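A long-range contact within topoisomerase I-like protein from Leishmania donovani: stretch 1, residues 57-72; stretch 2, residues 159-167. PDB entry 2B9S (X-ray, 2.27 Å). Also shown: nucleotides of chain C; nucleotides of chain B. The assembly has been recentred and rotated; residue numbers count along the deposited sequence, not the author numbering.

Stretch 1, residues 57-72: EEVATMFAVMKEHDYY
Stretch 2, residues 159-167: PPGLFRGRG

Stretch 1 enters as a helix that begins earlier in the chain and includes Glu57 to Ala64. Type I turns span Ala64 to Lys67 and Met66 to His69. His69 is extended (phi/psi -88/146), and a 3-10 segment starts at Asp70. Stretch 2 is mostly irregular, with a short strand at Gly161 and Leu162. Gly161 is almost fully extended (-178/172); Gly167 has positive phi (56/-139). The register is set by Met62 CA to Gly161 CA, 6.5 Å, and Tyr71 CA to Arg164 CA, 8.3 Å. The chains therefore advance in the same sense, and the contact buries 532 Å².

The first half is apolar. Met62 (m, t, t) points toward stretch 2. Its CE lies 3.9 Å from Pro160 CB, its SD 3.8 Å from Gly161 CA, and its CB 3.9 Å from Leu162 CG. Leu162 (m, t) points back toward the helix. Its CD1 is 3.9 Å from Phe63 CB, at the edge of the Phe63 ring, and 4.4 Å from Met66 SD.

The second half centres on Arg164 and Tyr71. The CA-to-CB bond of Arg164 points sideways (chi1 m, chi2 t, chi3 95°, chi4 115°), and Tyr71 CD2 lies over one face of its guanidinium. Met66 (m, t, p) brings CE to 3.3 Å from Arg164 NH1. His69 NE2 is 3.4 Å from Arg164 NH2, but the angle is too poor for a hydrogen bond. The imidazole (chi1 t, chi2 -77°) accepts at ND1 from Tyr71 N, 3.2 Å; NE2 is hydrogen-bonded elsewhere in the structure.

Tyr71 (chi1 m, chi2 -54°) points toward stretch 2. Its OH donates to Gly165 O at 2.6 Å, the only hydrogen bond across the contact. Next to this anchor, Arg166 turns its CB away from stretch 1; its N donates to DA14 OP1 of chain C, 2.9 Å, and its NH1 to DG2 O4' of chain B, 3.0 Å.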

# COMPACT_ATOMS: atom_id res chain seq x y z
N GLU D 57 8.55 25.84 -16.41
CA GLU D 57 9.06 24.92 -17.40
C GLU D 57 9.11 23.50 -16.87
O GLU D 57 8.88 22.54 -17.61
CB GLU D 57 10.47 25.36 -17.84
CG GLU D 57 11.08 24.39 -18.82
CD GLU D 57 12.57 24.56 -19.00
OE1 GLU D 57 13.01 25.52 -19.67
OE2 GLU D 57 13.31 23.69 -18.49
N GLU D 58 9.47 23.37 -15.59
CA GLU D 58 9.56 22.07 -14.96
C GLU D 58 8.19 21.39 -14.95
O GLU D 58 8.09 20.20 -15.26
CB GLU D 58 10.10 22.21 -13.53
CG GLU D 58 10.13 20.91 -12.75
CD GLU D 58 10.60 21.07 -11.32
OE1 GLU D 58 10.43 22.17 -10.74
OE2 GLU D 58 11.09 20.07 -10.77
N VAL D 59 7.15 22.15 -14.58
CA VAL D 59 5.79 21.64 -14.50
C VAL D 59 5.16 21.36 -15.88
O VAL D 59 4.51 20.33 -16.07
CB VAL D 59 4.91 22.53 -13.58
CG1 VAL D 59 3.45 22.04 -13.52
CG2 VAL D 59 5.50 22.54 -12.18
N ALA D 60 5.40 22.25 -16.85
CA ALA D 60 5.08 22.00 -18.27
C ALA D 60 5.70 20.70 -18.79
O ALA D 60 5.06 19.95 -19.51
CB ALA D 60 5.53 23.20 -19.14
N THR D 61 6.96 20.45 -18.43
CA THR D 61 7.72 19.29 -18.90
C THR D 61 7.13 18.01 -18.33
O THR D 61 7.13 16.99 -18.99
CB THR D 61 9.27 19.42 -18.55
OG1 THR D 61 9.79 20.64 -19.10
CG2 THR D 61 10.10 18.24 -19.09
N MET D 62 6.66 18.06 -17.09
CA MET D 62 6.04 16.91 -16.42
C MET D 62 4.86 16.33 -17.23
O MET D 62 4.77 15.13 -17.45
CB MET D 62 5.56 17.33 -15.04
CG MET D 62 6.61 17.39 -13.98
SD MET D 62 5.92 18.16 -12.50
CE MET D 62 7.47 18.41 -11.61
N PHE D 63 3.98 17.21 -17.69
CA PHE D 63 2.85 16.91 -18.56
C PHE D 63 3.26 16.52 -19.99
O PHE D 63 2.84 15.46 -20.49
CB PHE D 63 1.95 18.16 -18.60
CG PHE D 63 0.65 17.98 -19.37
CD1 PHE D 63 -0.38 17.18 -18.86
CD2 PHE D 63 0.45 18.63 -20.58
CE1 PHE D 63 -1.58 17.02 -19.55
CE2 PHE D 63 -0.77 18.48 -21.29
CZ PHE D 63 -1.77 17.68 -20.76
N ALA D 64 4.06 17.38 -20.64
CA ALA D 64 4.55 17.18 -22.02
C ALA D 64 5.10 15.79 -22.28
O ALA D 64 4.88 15.20 -23.34
CB ALA D 64 5.63 18.25 -22.38
N VAL D 65 5.84 15.30 -21.31
CA VAL D 65 6.57 14.04 -21.29
C VAL D 65 5.63 12.82 -21.17
O VAL D 65 5.98 11.68 -21.56
CB VAL D 65 7.55 14.16 -20.10
CG1 VAL D 65 7.61 12.93 -19.22
CG2 VAL D 65 8.93 14.67 -20.55
N MET D 66 4.41 13.08 -20.68
CA MET D 66 3.38 12.04 -20.49
C MET D 66 2.45 11.84 -21.68
O MET D 66 1.42 11.19 -21.53
CB MET D 66 2.56 12.33 -19.23
CG MET D 66 3.33 12.10 -17.94
SD MET D 66 2.29 12.29 -16.47
CE MET D 66 1.20 10.84 -16.63
N LYS D 67 2.82 12.38 -22.85
CA LYS D 67 2.00 12.36 -24.08
C LYS D 67 1.40 10.99 -24.50
O LYS D 67 0.30 10.93 -25.01
CB LYS D 67 2.81 12.92 -25.25
CG LYS D 67 1.99 13.23 -26.49
CD LYS D 67 2.89 13.44 -27.69
CE LYS D 67 2.08 13.87 -28.93
NZ LYS D 67 3.00 14.03 -30.12
N GLU D 68 2.14 9.91 -24.29
CA GLU D 68 1.68 8.59 -24.73
C GLU D 68 0.94 7.80 -23.61
O GLU D 68 0.47 6.69 -23.83
CB GLU D 68 2.86 7.79 -25.34
N HIS D 69 0.82 8.41 -22.43
CA HIS D 69 0.17 7.78 -21.29
C HIS D 69 -1.33 8.05 -21.32
O HIS D 69 -1.74 9.13 -21.74
CB HIS D 69 0.75 8.30 -19.97
CG HIS D 69 0.58 7.33 -18.85
ND1 HIS D 69 -0.62 7.15 -18.20
CD2 HIS D 69 1.45 6.43 -18.31
CE1 HIS D 69 -0.48 6.18 -17.30
NE2 HIS D 69 0.77 5.74 -17.35
N ASP D 70 -2.12 7.08 -20.87
CA ASP D 70 -3.60 7.23 -20.75
C ASP D 70 -4.04 8.43 -19.93
O ASP D 70 -5.06 9.04 -20.23
CB ASP D 70 -4.23 5.97 -20.12
CG ASP D 70 -4.20 4.74 -21.05
OD1 ASP D 70 -3.83 4.86 -22.24
OD2 ASP D 70 -4.54 3.63 -20.58
N TYR D 71 -3.29 8.76 -18.87
CA TYR D 71 -3.56 9.95 -18.05
C TYR D 71 -3.68 11.23 -18.87
O TYR D 71 -4.54 12.08 -18.60
CB TYR D 71 -2.42 10.16 -17.04
CG TYR D 71 -2.53 9.40 -15.74
CD1 TYR D 71 -3.67 9.48 -14.94
CD2 TYR D 71 -1.45 8.63 -15.28
CE1 TYR D 71 -3.75 8.80 -13.70
CE2 TYR D 71 -1.53 7.93 -14.05
CZ TYR D 71 -2.68 8.03 -13.26
OH TYR D 71 -2.75 7.36 -12.05
N TYR D 72 -2.80 11.38 -19.86
CA TYR D 72 -2.68 12.59 -20.70
C TYR D 72 -3.97 12.97 -21.42
O TYR D 72 -4.20 14.15 -21.69
CB TYR D 72 -1.59 12.36 -21.74
CG TYR D 72 -1.07 13.58 -22.47
CD1 TYR D 72 -1.57 13.93 -23.75
CD2 TYR D 72 -0.04 14.34 -21.94
CE1 TYR D 72 -1.06 15.03 -24.44
CE2 TYR D 72 0.48 15.43 -22.62
CZ TYR D 72 -0.03 15.78 -23.86
OH TYR D 72 0.53 16.87 -24.50
N PRO D 159 10.47 12.68 -5.61
CA PRO D 159 10.56 13.84 -6.48
C PRO D 159 9.17 14.42 -6.83
O PRO D 159 8.16 13.70 -6.78
CB PRO D 159 11.31 13.32 -7.72
CG PRO D 159 11.15 11.84 -7.69
CD PRO D 159 10.89 11.43 -6.28
N PRO D 160 9.13 15.72 -7.16
CA PRO D 160 7.88 16.35 -7.57
C PRO D 160 7.28 15.71 -8.83
O PRO D 160 7.99 15.14 -9.67
CB PRO D 160 8.26 17.81 -7.83
CG PRO D 160 9.79 17.86 -7.84
CD PRO D 160 10.27 16.65 -7.10
N GLY D 161 5.96 15.79 -8.97
CA GLY D 161 5.34 15.22 -10.15
C GLY D 161 3.86 15.46 -10.16
O GLY D 161 3.30 15.95 -9.18
N LEU D 162 3.25 15.12 -11.28
CA LEU D 162 1.79 15.14 -11.42
C LEU D 162 1.21 13.90 -10.73
O LEU D 162 1.57 12.77 -11.05
CB LEU D 162 1.42 15.18 -12.91
CG LEU D 162 2.06 16.34 -13.68
CD1 LEU D 162 1.56 16.39 -15.18
CD2 LEU D 162 1.84 17.67 -12.89
N PHE D 163 0.34 14.14 -9.76
CA PHE D 163 -0.28 13.07 -8.94
C PHE D 163 -0.93 11.93 -9.72
O PHE D 163 -1.89 12.14 -10.46
CB PHE D 163 -1.31 13.68 -7.98
CG PHE D 163 -2.00 12.65 -7.09
CD1 PHE D 163 -3.38 12.45 -7.16
CD2 PHE D 163 -1.26 11.89 -6.20
CE1 PHE D 163 -4.00 11.52 -6.34
CE2 PHE D 163 -1.87 10.95 -5.38
CZ PHE D 163 -3.23 10.77 -5.45
N ARG D 164 -0.43 10.71 -9.51
CA ARG D 164 -0.95 9.53 -10.20
C ARG D 164 -1.95 8.75 -9.37
O ARG D 164 -1.65 7.70 -8.80
CB ARG D 164 0.19 8.68 -10.80
CG ARG D 164 0.79 9.40 -12.02
CD ARG D 164 2.25 9.10 -12.26
NE ARG D 164 2.42 8.02 -13.22
CZ ARG D 164 2.97 8.12 -14.42
NH1 ARG D 164 3.45 9.27 -14.88
NH2 ARG D 164 3.05 7.03 -15.17
N GLY D 165 -3.16 9.30 -9.32
CA GLY D 165 -4.24 8.65 -8.61
C GLY D 165 -4.78 7.45 -9.36
O GLY D 165 -4.88 7.45 -10.58
N ARG D 166 -5.11 6.42 -8.59
CA ARG D 166 -5.70 5.19 -9.10
C ARG D 166 -7.19 5.36 -9.35
O ARG D 166 -7.88 6.06 -8.62
CB ARG D 166 -5.51 4.06 -8.07
CG ARG D 166 -4.07 3.75 -7.66
CD ARG D 166 -3.20 3.28 -8.80
NE ARG D 166 -1.86 2.93 -8.30
CZ ARG D 166 -1.46 1.71 -7.92
NH1 ARG D 166 -2.27 0.67 -8.00
NH2 ARG D 166 -0.23 1.54 -7.46
N GLY D 167 -7.70 4.68 -10.36
CA GLY D 167 -9.11 4.74 -10.74
C GLY D 167 -9.60 6.15 -11.04
O GLY D 167 -8.92 6.95 -11.68
P DA C 14 -4.29 6.75 -4.58
OP1 DA C 14 -5.22 6.64 -5.72
OP2 DA C 14 -4.33 7.97 -3.78
O5' DA C 14 -4.38 5.47 -3.64
C5' DA C 14 -4.78 4.18 -4.13
C4' DA C 14 -5.09 3.32 -2.92
O4' DA C 14 -3.93 3.21 -2.05
C3' DA C 14 -6.16 3.91 -2.03
O3' DA C 14 -6.98 2.84 -1.58
C2' DA C 14 -5.37 4.55 -0.87
C1' DA C 14 -4.25 3.53 -0.69
N9 DA C 14 -3.06 3.99 0.06
C8 DA C 14 -2.41 5.21 0.01
N7 DA C 14 -1.35 5.32 0.81
C5 DA C 14 -1.31 4.08 1.45
C6 DA C 14 -0.45 3.50 2.42
N6 DA C 14 0.60 4.12 2.98
N1 DA C 14 -0.70 2.25 2.84
C2 DA C 14 -1.72 1.57 2.30
N3 DA C 14 -2.60 2.00 1.38
C4 DA C 14 -2.34 3.26 0.99
P DG B 2 -3.43 -5.81 -5.80
OP1 DG B 2 -4.69 -6.41 -6.25
OP2 DG B 2 -2.25 -6.66 -5.44
O5' DG B 2 -2.91 -4.72 -6.86
C5' DG B 2 -3.75 -3.73 -7.34
C4' DG B 2 -2.98 -2.78 -8.23
O4' DG B 2 -1.85 -2.23 -7.52
C3' DG B 2 -2.40 -3.37 -9.51
O3' DG B 2 -2.50 -2.33 -10.47
C2' DG B 2 -0.93 -3.64 -9.17
C1' DG B 2 -0.65 -2.48 -8.23
N9 DG B 2 0.39 -2.81 -7.25
C8 DG B 2 0.51 -3.98 -6.54
N7 DG B 2 1.54 -3.98 -5.73
C5 DG B 2 2.11 -2.72 -5.94
C6 DG B 2 3.26 -2.16 -5.36
O6 DG B 2 3.98 -2.68 -4.51
N1 DG B 2 3.52 -0.88 -5.82
C2 DG B 2 2.75 -0.20 -6.75
N2 DG B 2 3.17 1.02 -7.06
N3 DG B 2 1.67 -0.71 -7.30
C4 DG B 2 1.42 -1.98 -6.85
P DA C 13 2.08 9.23 -4.33
OP1 DA C 13 2.64 9.96 -5.48
OP2 DA C 13 1.94 9.91 -3.05
O5' DA C 13 0.63 8.65 -4.73
C5' DA C 13 0.45 7.76 -5.83
C4' DA C 13 -0.52 6.67 -5.43
O4' DA C 13 0.14 5.64 -4.65
C3' DA C 13 -1.69 7.13 -4.56
O3' DA C 13 -2.81 6.57 -5.18
C2' DA C 13 -1.37 6.60 -3.14
C1' DA C 13 -0.60 5.33 -3.47
N9 DA C 13 0.36 4.92 -2.45
C8 DA C 13 1.39 5.70 -1.99
N7 DA C 13 2.10 5.12 -1.06
C5 DA C 13 1.52 3.86 -0.93
C6 DA C 13 1.83 2.76 -0.09
N6 DA C 13 2.87 2.75 0.75
N1 DA C 13 1.05 1.66 -0.17
C2 DA C 13 0.02 1.65 -1.05
N3 DA C 13 -0.37 2.63 -1.88
C4 DA C 13 0.43 3.72 -1.77